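Local coordinates for acetone carboxylase alpha subunit (Xanthobacter autotrophicus Py2, PDB 5M45), which is a manganese-binding alpha subunit of the hydantoinase B/oxoprolinase family, carried in an assembly of six protein chains, at residues 38-43 against 267-272; 138-143 against 152-157; 337-342 against 718-723; 543-548 against 624-629. All coordinates share one frame; numbering follows the deposited sequence.

Contact 1 of 4, residues 38-43 against 267-272; sequences TGRYAG and AVEHGR
Tyr41 and Glu269 share the one direct hydrogen bond of this contact: Tyr41 N donates to Glu269 OE1 over 2.8 Å, arriving from above the carboxylate, 50° out of its plane. The same oxygen takes Arg272 NE from the opposite face, on the syn side. Arg272 grips Glu269 side-on, its second bond running from NH2 to OE2 (2.8 Å), so the carboxylate is held at both oxygens by a neighbour one helical turn on. Water 1 accepts from Arg40 NH2 and donates to Glu269 OE2, joining charges that lie 4.2 Å apart as Arg40 NH2 and Glu269 OE2.

The helix 24-38 ends here: Thr38 OG1 accepts from Arg40 N, an ST turn, and Gly39 is the first residue to leave helical angles. The loop that follows lies against helix 257-282. Gly39 O sits over the centre of the Arg272 guanidinium, 3.5 Å above its plane.

Apolar contact falls to Val268 and Tyr41, whose CG lies anti to the backbone N (chi1 177°), against Val268 CG1. Val268 CG1 stands over the ring centre, 3.6 Å from the Tyr41 centroid and 8° off the normal, a CH-pi contact, while Val268 CB touches Tyr41 CD2 at 3.6 Å. At the far end of the ring Tyr41 OH bonds to Asp100 and Asn96. The ring also meets Tyr376, a residue of the pocket that holds 3,6,9,12,15-pentaoxaheptadecan-1-ol.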
loop_
_atom_site.group_PDB
_atom_site.type_symbol
_atom_site.label_atom_id
_atom_site.label_comp_id
_atom_site.label_asym_id
_atom_site.label_seq_id
_atom_site.Cartn_x
_atom_site.Cartn_y
_atom_site.Cartn_z
ATOM N N THR A 38 -0.081 -37.030 23.043
ATOM C CA THR A 38 -0.489 -38.346 22.563
ATOM C C THR A 38 0.068 -38.744 21.193
ATOM O O THR A 38 0.001 -39.899 20.837
ATOM C CB THR A 38 -2.031 -38.446 22.456
ATOM O OG1 THR A 38 -2.499 -37.635 21.363
ATOM C CG2 THR A 38 -2.733 -38.039 23.781
ATOM N N GLY A 39 0.543 -37.799 20.391
ATOM C CA GLY A 39 0.873 -38.095 19.008
ATOM C C GLY A 39 -0.312 -38.261 18.062
ATOM O O GLY A 39 -0.106 -38.552 16.895
ATOM N N ARG A 40 -1.544 -38.053 18.530
ATOM C CA ARG A 40 -2.731 -38.102 17.664
ATOM C C ARG A 40 -3.410 -36.743 17.631
ATOM O O ARG A 40 -3.430 -36.075 18.652
ATOM C CB ARG A 40 -3.701 -39.139 18.199
ATOM C CG ARG A 40 -3.135 -40.545 18.039
ATOM C CD ARG A 40 -3.487 -41.383 19.195
ATOM N NE ARG A 40 -2.839 -42.688 19.169
ATOM C CZ ARG A 40 -3.222 -43.739 18.435
ATOM N NH1 ARG A 40 -2.532 -44.868 18.571
ATOM N NH2 ARG A 40 -4.263 -43.699 17.570
ATOM N N TYR A 41 -3.962 -36.337 16.490
ATOM C CA TYR A 41 -4.630 -35.028 16.432
ATOM C C TYR A 41 -5.750 -34.922 17.504
ATOM O O TYR A 41 -6.603 -35.809 17.623
ATOM C CB TYR A 41 -5.214 -34.722 15.049
ATOM C CG TYR A 41 -5.966 -33.399 15.001
ATOM C CD1 TYR A 41 -5.273 -32.180 14.940
ATOM C CD2 TYR A 41 -7.355 -33.344 15.086
ATOM C CE1 TYR A 41 -5.956 -30.967 14.930
ATOM C CE2 TYR A 41 -8.036 -32.132 15.058
ATOM C CZ TYR A 41 -7.342 -30.955 14.968
ATOM O OH TYR A 41 -8.013 -29.758 14.921
ATOM N N ALA A 42 -5.684 -33.845 18.289
ATOM C CA ALA A 42 -6.666 -33.553 19.329
ATOM C C ALA A 42 -6.759 -34.618 20.451
ATOM O O ALA A 42 -7.758 -34.651 21.185
ATOM C CB ALA A 42 -8.041 -33.341 18.705
ATOM N N GLY A 43 -5.757 -35.490 20.580
ATOM C CA GLY A 43 -5.825 -36.617 21.527
ATOM C C GLY A 43 -6.797 -37.737 21.207
ATOM O O GLY A 43 -7.082 -38.573 22.067
ATOM N N ALA A 267 -12.178 -36.118 11.271
ATOM C CA ALA A 267 -11.743 -36.102 9.859
ATOM C C ALA A 267 -10.240 -35.731 9.727
ATOM O O ALA A 267 -9.549 -36.253 8.854
ATOM C CB ALA A 267 -12.622 -35.173 9.005
ATOM N N VAL A 268 -9.735 -34.891 10.637
ATOM C CA VAL A 268 -8.345 -34.487 10.635
ATOM C C VAL A 268 -7.447 -35.659 11.076
ATOM O O VAL A 268 -6.441 -36.006 10.393
ATOM C CB VAL A 268 -8.120 -33.236 11.546
ATOM C CG1 VAL A 268 -6.669 -32.765 11.452
ATOM C CG2 VAL A 268 -9.053 -32.085 11.197
ATOM N N GLU A 269 -7.790 -36.294 12.190
ATOM C CA GLU A 269 -7.003 -37.460 12.658
ATOM C C GLU A 269 -7.042 -38.613 11.628
ATOM O O GLU A 269 -6.043 -39.298 11.425
ATOM C CB GLU A 269 -7.471 -37.936 14.047
ATOM C CG GLU A 269 -6.908 -39.269 14.551
ATOM C CD GLU A 269 -5.387 -39.332 14.685
ATOM O OE1 GLU A 269 -4.687 -38.285 14.563
ATOM O OE2 GLU A 269 -4.878 -40.477 14.936
ATOM N N HIS A 270 -8.193 -38.804 10.985
ATOM C CA HIS A 270 -8.317 -39.793 9.885
ATOM C C HIS A 270 -7.285 -39.498 8.759
ATOM O O HIS A 270 -6.620 -40.406 8.233
ATOM C CB HIS A 270 -9.760 -39.756 9.378
ATOM C CG HIS A 270 -10.104 -40.793 8.348
ATOM N ND1 HIS A 270 -11.347 -40.839 7.757
ATOM C CD2 HIS A 270 -9.391 -41.797 7.794
ATOM C CE1 HIS A 270 -11.392 -41.840 6.903
ATOM N NE2 HIS A 270 -10.224 -42.440 6.903
ATOM N N GLY A 271 -7.174 -38.230 8.385
ATOM C CA GLY A 271 -6.099 -37.755 7.478
ATOM C C GLY A 271 -4.681 -38.104 7.879
ATOM O O GLY A 271 -3.892 -38.554 7.045
ATOM N N ARG A 272 -4.340 -37.870 9.150
ATOM C CA ARG A 272 -3.003 -38.235 9.678
ATOM C C ARG A 272 -2.764 -39.741 9.576
ATOM O O ARG A 272 -1.710 -40.172 9.094
ATOM C CB ARG A 272 -2.803 -37.774 11.128
ATOM C CG ARG A 272 -1.360 -37.905 11.644
ATOM C CD ARG A 272 -1.238 -37.761 13.147
ATOM N NE ARG A 272 -1.930 -38.859 13.801
ATOM C CZ ARG A 272 -1.449 -40.098 13.945
ATOM N NH1 ARG A 272 -0.211 -40.418 13.532
ATOM N NH2 ARG A 272 -2.195 -41.034 14.529
HETATM O O HOH W 1 -6.217 -42.283 16.285
#

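Contact 2 of 4, residues 138-143 against 152-157; sequences IFCNND and CDIHTI. With MN (manganese (II) ion), chain M.
Asn141 and His155 put two polar side chains next to each other on one face of a buried beta hairpin. They lie side by side and point the same way, with amide and imidazole planes 41° apart and Asn141 ND2 3.2 Å from His155 ND1. The far oxygen of the amide, Asn141 OD1, accepts from Cys203 N.

Strands 138-141 and 153-157 run antiparallel, their directions 160° apart. Phe139 with Ile157 and Asn141 with His155 are hydrogen-bonded pairs, each with two backbone bonds; the shortest, His155 N to Asn141 O, is 2.8 Å. Cys140 and Thr156 form the non-hydrogen-bonded pair between them, CA atoms 4.6 Å apart, and there Cys140 CA directs a C-H to His155 O at 3.2 Å. On the Cys140 side of the sheet, Cys140 SG, anti to its backbone N (chi1 -176°), touches Ile154 CG2 at 3.6 Å.

Beyond the paired residues, Ile154 CD1 lies 3.5 Å from Asn142 ND2, an amide that donates to Pro151 O and Tyr199 O while its OD1 accepts from Ile201 N. At the start of the second strand, Asp153 OD1 binds manganese at 2.0 Å, His150 and His175 completing the protein ligands. The ladder stops at the Asn141-His155 pair, two residues short of Asp153, so the metal ligand lies on the same strand just past the paired part; Asn141 OD1 and the buried Asn142 amide bond to backbone groups.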
loop_
_atom_site.group_PDB
_atom_site.type_symbol
_atom_site.label_atom_id
_atom_site.label_comp_id
_atom_site.label_asym_id
_atom_site.label_seq_id
_atom_site.Cartn_x
_atom_site.Cartn_y
_atom_site.Cartn_z
ATOM N N ILE A 138 -17.464 -10.508 7.600
ATOM C CA ILE A 138 -16.596 -10.884 6.469
ATOM C C ILE A 138 -15.171 -10.365 6.716
ATOM O O ILE A 138 -14.973 -9.157 6.929
ATOM C CB ILE A 138 -17.116 -10.275 5.136
ATOM C CG1 ILE A 138 -18.549 -10.732 4.866
ATOM C CG2 ILE A 138 -16.236 -10.720 3.960
ATOM C CD1 ILE A 138 -19.209 -10.000 3.658
ATOM N N PHE A 139 -14.189 -11.281 6.683
ATOM C CA PHE A 139 -12.771 -10.953 6.797
ATOM C C PHE A 139 -12.069 -11.091 5.440
ATOM O O PHE A 139 -12.424 -11.947 4.636
ATOM C CB PHE A 139 -12.072 -11.818 7.903
ATOM C CG PHE A 139 -12.575 -11.548 9.297
ATOM C CD1 PHE A 139 -12.005 -10.548 10.085
ATOM C CD2 PHE A 139 -13.623 -12.293 9.839
ATOM C CE1 PHE A 139 -12.474 -10.291 11.375
ATOM C CE2 PHE A 139 -14.113 -12.036 11.123
ATOM C CZ PHE A 139 -13.544 -11.037 11.899
ATOM N N CYS A 140 -11.089 -10.234 5.173
ATOM C CA CYS A 140 -10.244 -10.359 4.006
ATOM C C CYS A 140 -8.782 -10.346 4.437
ATOM O O CYS A 140 -8.417 -9.647 5.369
ATOM C CB CYS A 140 -10.562 -9.236 3.001
ATOM S SG CYS A 140 -9.658 -9.308 1.427
ATOM N N ASN A 141 -7.950 -11.114 3.742
ATOM C CA ASN A 141 -6.524 -11.237 4.103
ATOM C C ASN A 141 -5.665 -11.655 2.925
ATOM O O ASN A 141 -6.114 -12.443 2.075
ATOM C CB ASN A 141 -6.393 -12.296 5.226
ATOM C CG ASN A 141 -4.960 -12.574 5.608
ATOM O OD1 ASN A 141 -4.315 -11.766 6.286
ATOM N ND2 ASN A 141 -4.434 -13.693 5.145
ATOM N N ASN A 142 -4.443 -11.113 2.853
ATOM C CA ASN A 142 -3.416 -11.630 1.931
ATOM C C ASN A 142 -1.977 -11.527 2.446
ATOM O O ASN A 142 -1.029 -11.676 1.650
ATOM C CB ASN A 142 -3.541 -10.967 0.549
ATOM C CG ASN A 142 -3.055 -9.527 0.550
ATOM O OD1 ASN A 142 -2.800 -8.975 1.617
ATOM N ND2 ASN A 142 -2.891 -8.926 -0.638
ATOM N N ASP A 143 -1.785 -11.290 3.746
ATOM C CA ASP A 143 -0.491 -10.874 4.289
ATOM C C ASP A 143 0.526 -12.029 4.323
ATOM O O ASP A 143 0.356 -12.999 5.074
ATOM C CB ASP A 143 -0.742 -10.314 5.715
ATOM C CG ASP A 143 0.482 -9.710 6.372
ATOM O OD1 ASP A 143 1.591 -9.641 5.737
ATOM O OD2 ASP A 143 0.314 -9.274 7.533
ATOM N N CYS A 152 -1.084 -11.292 -4.511
ATOM C CA CYS A 152 -2.126 -11.585 -5.481
ATOM C C CYS A 152 -3.109 -12.741 -5.148
ATOM O O CYS A 152 -4.140 -12.892 -5.833
ATOM C CB CYS A 152 -1.554 -11.758 -6.881
ATOM S SG CYS A 152 -1.138 -10.165 -7.649
ATOM N N ASP A 153 -2.797 -13.568 -4.134
ATOM C CA ASP A 153 -3.745 -14.557 -3.673
ATOM C C ASP A 153 -4.574 -13.973 -2.514
ATOM O O ASP A 153 -4.102 -13.922 -1.365
ATOM C CB ASP A 153 -3.057 -15.849 -3.290
ATOM C CG ASP A 153 -2.470 -16.567 -4.485
ATOM O OD1 ASP A 153 -2.928 -16.314 -5.633
ATOM O OD2 ASP A 153 -1.535 -17.396 -4.319
ATOM N N ILE A 154 -5.783 -13.537 -2.825
ATOM C CA ILE A 154 -6.624 -12.877 -1.846
ATOM C C ILE A 154 -7.579 -13.880 -1.178
ATOM O O ILE A 154 -8.287 -14.644 -1.885
ATOM C CB ILE A 154 -7.485 -11.756 -2.497
ATOM C CG1 ILE A 154 -6.620 -10.789 -3.347
ATOM C CG2 ILE A 154 -8.289 -11.027 -1.435
ATOM C CD1 ILE A 154 -5.616 -9.987 -2.556
ATOM N N HIS A 155 -7.599 -13.863 0.155
ATOM C CA HIS A 155 -8.514 -14.687 0.964
ATOM C C HIS A 155 -9.749 -13.889 1.454
ATOM O O HIS A 155 -9.595 -12.752 1.913
ATOM C CB HIS A 155 -7.854 -15.253 2.241
ATOM C CG HIS A 155 -6.473 -15.787 2.057
ATOM N ND1 HIS A 155 -5.560 -15.825 3.091
ATOM C CD2 HIS A 155 -5.857 -16.345 0.986
ATOM C CE1 HIS A 155 -4.428 -16.372 2.657
ATOM N NE2 HIS A 155 -4.586 -16.686 1.378
ATOM N N THR A 156 -10.932 -14.526 1.390
ATOM C CA THR A 156 -12.144 -14.096 2.091
ATOM C C THR A 156 -12.470 -15.222 3.087
ATOM O O THR A 156 -12.523 -16.395 2.714
ATOM C CB THR A 156 -13.326 -13.861 1.135
ATOM O OG1 THR A 156 -13.032 -12.797 0.223
ATOM C CG2 THR A 156 -14.618 -13.501 1.918
ATOM N N ILE A 157 -12.598 -14.861 4.366
ATOM C CA ILE A 157 -12.815 -15.807 5.482
ATOM C C ILE A 157 -14.102 -15.401 6.281
ATOM O O ILE A 157 -14.248 -14.253 6.702
ATOM C CB ILE A 157 -11.567 -15.842 6.398
ATOM C CG1 ILE A 157 -10.325 -16.378 5.656
ATOM C CG2 ILE A 157 -11.823 -16.722 7.616
ATOM C CD1 ILE A 157 -9.016 -15.974 6.345
HETATM MN MN MN M . -1.340 -16.659 -6.882
#

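Contact 3 of 4, residues 337-342 against 718-723; sequences SSRWGW and FAASFK
Arg339 and Ala720 meet at the tip of the arginine: Arg339 NH1 rests 3.5 Å from Ala720 CB. CG of Arg339 lies anti to its backbone N, and the chain then bends at chi3 (66°), which turns NE back from the extended line of the earlier carbons. The second van der Waals meeting is looser. Ser721 OG is 3.7 Å from Ser338 N and 3.8 Å from Ser338 CB, and within its own helix it bonds to Met717 O.

No direct hydrogen bond crosses between 337-342 and 718-723; water does that work twice. Water 2 donates to Ser337 O and to Ser721 O, each at 2.7 Å, linking the carbonyls of loop and helix. Water 3 lies in the plane of the Arg339 guanidinium, at its edge, where it accepts from NH1 (3.0 Å) and donates to Ala720 O. Both bridges therefore end on carbonyl oxygens of successive helical residues.

The charges are the third element. Arg339 NH1 and Lys723 NZ come within 4.2 Å of each other, an approach that Glu746 would offset, since its OE1 makes salt bridges with both.

Around this, the loop is pinned by Ser338, whose OG and backbone bond to His317 on strand 313-324, the residue that Ser721 OG also reaches, at ND1. Helix 726-735 covers the Phe718 and Phe722 side with Phe728, Glu729 and Phe732. Helix 712-724 thus lies against the loop that leaves strand 330-333 of the mixed sheet, next to strand 313-324.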
loop_
_atom_site.group_PDB
_atom_site.type_symbol
_atom_site.label_atom_id
_atom_site.label_comp_id
_atom_site.label_asym_id
_atom_site.label_seq_id
_atom_site.Cartn_x
_atom_site.Cartn_y
_atom_site.Cartn_z
ATOM N N SER A 337 20.385 -24.058 3.849
ATOM C CA SER A 337 19.738 -23.203 2.845
ATOM C C SER A 337 20.262 -21.760 2.901
ATOM O O SER A 337 20.768 -21.301 3.938
ATOM C CB SER A 337 18.195 -23.205 3.032
ATOM O OG SER A 337 17.638 -24.506 2.853
ATOM N N SER A 338 20.130 -21.065 1.775
ATOM C CA SER A 338 20.585 -19.666 1.641
ATOM C C SER A 338 19.630 -18.661 2.323
ATOM O O SER A 338 18.564 -19.023 2.796
ATOM C CB SER A 338 20.841 -19.326 0.149
ATOM O OG SER A 338 19.689 -19.516 -0.658
ATOM N N ARG A 339 20.038 -17.394 2.372
ATOM C CA ARG A 339 19.342 -16.308 3.073
ATOM C C ARG A 339 18.274 -15.670 2.194
ATOM O O ARG A 339 18.350 -15.729 0.963
ATOM C CB ARG A 339 20.358 -15.222 3.492
ATOM C CG ARG A 339 19.850 -14.150 4.439
ATOM C CD ARG A 339 20.907 -13.188 4.957
ATOM N NE ARG A 339 21.500 -12.328 3.942
ATOM C CZ ARG A 339 22.760 -12.437 3.463
ATOM N NH1 ARG A 339 23.616 -13.375 3.930
ATOM N NH2 ARG A 339 23.191 -11.561 2.542
ATOM N N TRP A 340 17.265 -15.057 2.837
ATOM C CA TRP A 340 16.373 -14.115 2.124
ATOM C C TRP A 340 17.191 -13.055 1.370
ATOM O O TRP A 340 18.376 -12.848 1.664
ATOM C CB TRP A 340 15.368 -13.469 3.098
ATOM C CG TRP A 340 16.004 -12.637 4.191
ATOM C CD1 TRP A 340 16.355 -13.068 5.436
ATOM C CD2 TRP A 340 16.312 -11.249 4.145
ATOM N NE1 TRP A 340 16.897 -12.035 6.159
ATOM C CE2 TRP A 340 16.886 -10.904 5.394
ATOM C CE3 TRP A 340 16.183 -10.266 3.175
ATOM C CZ2 TRP A 340 17.296 -9.601 5.712
ATOM C CZ3 TRP A 340 16.618 -8.958 3.496
ATOM C CH2 TRP A 340 17.146 -8.645 4.755
ATOM N N GLY A 341 16.580 -12.398 0.398
ATOM C CA GLY A 341 17.293 -11.342 -0.348
ATOM C C GLY A 341 16.433 -10.157 -0.815
ATOM O O GLY A 341 15.196 -10.113 -0.560
ATOM N N TRP A 342 17.092 -9.239 -1.538
ATOM C CA TRP A 342 16.472 -8.008 -2.013
ATOM C C TRP A 342 15.919 -8.235 -3.437
ATOM O O TRP A 342 16.538 -7.910 -4.444
ATOM C CB TRP A 342 17.437 -6.820 -1.951
ATOM C CG TRP A 342 18.046 -6.580 -0.594
ATOM C CD1 TRP A 342 19.355 -6.815 -0.238
ATOM C CD2 TRP A 342 17.400 -6.086 0.583
ATOM N NE1 TRP A 342 19.558 -6.491 1.079
ATOM C CE2 TRP A 342 18.370 -6.047 1.611
ATOM C CE3 TRP A 342 16.095 -5.692 0.880
ATOM C CZ2 TRP A 342 18.081 -5.592 2.903
ATOM C CZ3 TRP A 342 15.813 -5.237 2.153
ATOM C CH2 TRP A 342 16.809 -5.196 3.161
ATOM N N PHE A 718 27.476 -19.960 -1.010
ATOM C CA PHE A 718 28.160 -20.720 0.061
ATOM C C PHE A 718 28.366 -19.883 1.325
ATOM O O PHE A 718 28.038 -20.353 2.424
ATOM C CB PHE A 718 29.491 -21.331 -0.426
ATOM C CG PHE A 718 29.304 -22.509 -1.371
ATOM C CD1 PHE A 718 28.759 -23.711 -0.914
ATOM C CD2 PHE A 718 29.645 -22.413 -2.715
ATOM C CE1 PHE A 718 28.605 -24.788 -1.771
ATOM C CE2 PHE A 718 29.457 -23.478 -3.585
ATOM C CZ PHE A 718 28.956 -24.678 -3.098
ATOM N N ALA A 719 28.810 -18.624 1.206
ATOM C CA ALA A 719 29.065 -17.838 2.418
ATOM C C ALA A 719 27.811 -17.635 3.261
ATOM O O ALA A 719 27.866 -17.760 4.492
ATOM C CB ALA A 719 29.710 -16.513 2.101
ATOM N N ALA A 720 26.696 -17.312 2.610
ATOM C CA ALA A 720 25.433 -17.074 3.327
ATOM C C ALA A 720 24.878 -18.391 3.943
ATOM O O ALA A 720 24.403 -18.395 5.088
ATOM C CB ALA A 720 24.404 -16.446 2.397
ATOM N N SER A 721 24.969 -19.478 3.186
ATOM C CA SER A 721 24.553 -20.818 3.625
ATOM C C SER A 721 25.361 -21.297 4.876
ATOM O O SER A 721 24.808 -21.830 5.834
ATOM C CB SER A 721 24.659 -21.811 2.461
ATOM O OG SER A 721 23.739 -21.506 1.373
ATOM N N PHE A 722 26.675 -21.064 4.856
ATOM C CA PHE A 722 27.534 -21.443 5.970
ATOM C C PHE A 722 27.105 -20.748 7.256
ATOM O O PHE A 722 27.001 -21.400 8.298
ATOM C CB PHE A 722 29.014 -21.093 5.735
ATOM C CG PHE A 722 29.723 -21.889 4.650
ATOM C CD1 PHE A 722 29.235 -23.098 4.140
ATOM C CD2 PHE A 722 30.922 -21.413 4.165
ATOM C CE1 PHE A 722 29.918 -23.771 3.151
ATOM C CE2 PHE A 722 31.614 -22.086 3.169
ATOM C CZ PHE A 722 31.113 -23.266 2.656
ATOM N N LYS A 723 26.864 -19.432 7.192
ATOM C CA LYS A 723 26.483 -18.671 8.400
ATOM C C LYS A 723 25.158 -19.125 9.007
ATOM O O LYS A 723 25.052 -19.201 10.189
ATOM C CB LYS A 723 26.394 -17.176 8.127
ATOM C CG LYS A 723 27.759 -16.538 8.128
ATOM C CD LYS A 723 27.660 -15.029 7.826
ATOM C CE LYS A 723 27.089 -14.744 6.403
ATOM N NZ LYS A 723 27.368 -13.410 5.858
HETATM O O HOH W 2 22.133 -22.357 5.962
HETATM O O HOH W 3 23.675 -15.662 5.854
#

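Contact 4 of 4, residues 543-548 against 624-629; sequences SSDWGL and GGPGFG
Leu548 and Phe628 make a single beta bridge between two loops that run nearly the same way; the directions of their touching parts differ by 19°. Its two bonds are Leu548 N to Gly627 O and Gly629 N to Leu548 O, 3.0 Å each, so Leu548 straddles Phe628 in the manner of a parallel pair. Gly547 CA lies 3.2 Å from Gly627 O, a close backbone approach.

Asp545 is the side chain to trace. Its CB rests 3.9 Å from both CG and CD of Pro626. CG stands between the backbone N and the carbonyl carbon (chi1 57°) and stays near Pro626 CD. From there the carboxylate splits its work: OD2 touches Pro626 CB at 3.3 Å and accepts from Ala554 N, while OD1 accepts a hydrogen bond from water 4, which also donates to Gly624 O. The acid is thus buried with partners on both oxygens. Trp546 O adds a close touch on Pro626 CB, and the indole of Trp546 packs on Val291 and Phe293 of strand 286-297. Across the bridge, Leu548 CD2 meets both Phe628 CD2 and CE2 at 4.1 Å.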
loop_
_atom_site.group_PDB
_atom_site.type_symbol
_atom_site.label_atom_id
_atom_site.label_comp_id
_atom_site.label_asym_id
_atom_site.label_seq_id
_atom_site.Cartn_x
_atom_site.Cartn_y
_atom_site.Cartn_z
ATOM N N SER A 543 18.645 -24.665 -14.599
ATOM C CA SER A 543 17.482 -25.527 -14.575
ATOM C C SER A 543 17.273 -26.018 -13.142
ATOM O O SER A 543 18.168 -26.643 -12.586
ATOM C CB SER A 543 17.680 -26.739 -15.497
ATOM O OG SER A 543 17.690 -26.363 -16.847
ATOM N N SER A 544 16.102 -25.771 -12.556
ATOM C CA SER A 544 15.865 -26.137 -11.139
ATOM C C SER A 544 15.649 -27.661 -10.933
ATOM O O SER A 544 16.164 -28.248 -9.952
ATOM C CB SER A 544 14.686 -25.331 -10.544
ATOM O OG SER A 544 13.540 -25.324 -11.404
ATOM N N ASP A 545 14.898 -28.285 -11.841
ATOM C CA ASP A 545 14.683 -29.736 -11.819
ATOM C C ASP A 545 15.946 -30.505 -12.243
ATOM O O ASP A 545 16.781 -29.965 -12.957
ATOM C CB ASP A 545 13.540 -30.095 -12.761
ATOM C CG ASP A 545 13.787 -29.608 -14.194
ATOM O OD1 ASP A 545 13.771 -28.355 -14.397
ATOM O OD2 ASP A 545 14.020 -30.473 -15.080
ATOM N N TRP A 546 16.125 -31.722 -11.737
ATOM C CA TRP A 546 17.175 -32.645 -12.179
ATOM C C TRP A 546 16.466 -33.921 -12.690
ATOM O O TRP A 546 15.399 -34.315 -12.169
ATOM C CB TRP A 546 18.132 -33.061 -11.022
ATOM C CG TRP A 546 18.998 -32.014 -10.354
ATOM C CD1 TRP A 546 18.891 -30.648 -10.432
ATOM C CD2 TRP A 546 20.102 -32.267 -9.461
ATOM N NE1 TRP A 546 19.843 -30.043 -9.643
ATOM C CE2 TRP A 546 20.600 -31.011 -9.039
ATOM C CE3 TRP A 546 20.702 -33.437 -8.958
ATOM C CZ2 TRP A 546 21.717 -30.894 -8.182
ATOM C CZ3 TRP A 546 21.788 -33.335 -8.125
ATOM C CH2 TRP A 546 22.278 -32.065 -7.718
ATOM N N GLY A 547 17.078 -34.587 -13.658
ATOM C CA GLY A 547 16.688 -35.930 -14.027
ATOM C C GLY A 547 17.038 -36.967 -12.963
ATOM O O GLY A 547 17.837 -36.698 -12.042
ATOM N N LEU A 548 16.464 -38.157 -13.080
ATOM C CA LEU A 548 16.583 -39.201 -12.067
ATOM C C LEU A 548 17.223 -40.464 -12.659
ATOM O O LEU A 548 16.853 -40.888 -13.763
ATOM C CB LEU A 548 15.171 -39.522 -11.525
ATOM C CG LEU A 548 14.979 -40.562 -10.413
ATOM C CD1 LEU A 548 15.770 -40.194 -9.177
ATOM C CD2 LEU A 548 13.515 -40.729 -10.005
ATOM N N GLY A 624 9.848 -27.345 -19.835
ATOM C CA GLY A 624 9.674 -28.783 -19.763
ATOM C C GLY A 624 10.008 -29.345 -18.385
ATOM O O GLY A 624 10.428 -28.620 -17.465
ATOM N N GLY A 625 9.771 -30.649 -18.256
ATOM C CA GLY A 625 10.077 -31.430 -17.050
ATOM C C GLY A 625 11.279 -32.382 -17.235
ATOM O O GLY A 625 11.682 -32.632 -18.365
ATOM N N PRO A 626 11.833 -32.894 -16.118
ATOM C CA PRO A 626 13.029 -33.748 -16.117
ATOM C C PRO A 626 12.852 -35.196 -16.615
ATOM O O PRO A 626 11.759 -35.776 -16.549
ATOM C CB PRO A 626 13.445 -33.741 -14.646
ATOM C CG PRO A 626 12.142 -33.595 -13.888
ATOM C CD PRO A 626 11.329 -32.642 -14.751
ATOM N N GLY A 627 13.951 -35.768 -17.101
ATOM C CA GLY A 627 13.960 -37.129 -17.662
ATOM C C GLY A 627 14.276 -38.230 -16.622
ATOM O O GLY A 627 14.660 -37.920 -15.462
ATOM N N PHE A 628 14.102 -39.496 -17.054
ATOM C CA PHE A 628 14.375 -40.696 -16.283
ATOM C C PHE A 628 15.230 -41.722 -17.040
ATOM O O PHE A 628 14.899 -42.112 -18.170
ATOM C CB PHE A 628 13.059 -41.414 -15.889
ATOM C CG PHE A 628 13.291 -42.645 -15.039
ATOM C CD1 PHE A 628 13.555 -43.875 -15.623
ATOM C CD2 PHE A 628 13.302 -42.549 -13.670
ATOM C CE1 PHE A 628 13.845 -45.001 -14.837
ATOM C CE2 PHE A 628 13.569 -43.690 -12.872
ATOM C CZ PHE A 628 13.835 -44.892 -13.458
ATOM N N GLY A 629 16.277 -42.222 -16.374
ATOM C CA GLY A 629 17.129 -43.295 -16.926
ATOM C C GLY A 629 18.147 -42.865 -17.975
ATOM O O GLY A 629 18.071 -41.770 -18.521
HETATM O O HOH W 4 11.889 -26.971 -15.798
#

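Contacts 2 and 4 are fully buried, contact 3 largely so, and contact 1, at 28 Å from the chain centre, is only partly buried. Contact 2 is regular sheet, a local hairpin held by backbone bonds, and contact 4 reduces the same backbone pairing to one bridge between loops. Contacts 1 and 3 each set a loop on a helix, yet the first relies on a doubly gripped carboxylate and a CH-pi contact, the second on water. Contact 2 is nested along the chain within the loop closed by contact 1, as contact 4 is within that of contact 3. Contacts 2 and 4 fall on opposite sides of the chain's centre, and no two contacts touch.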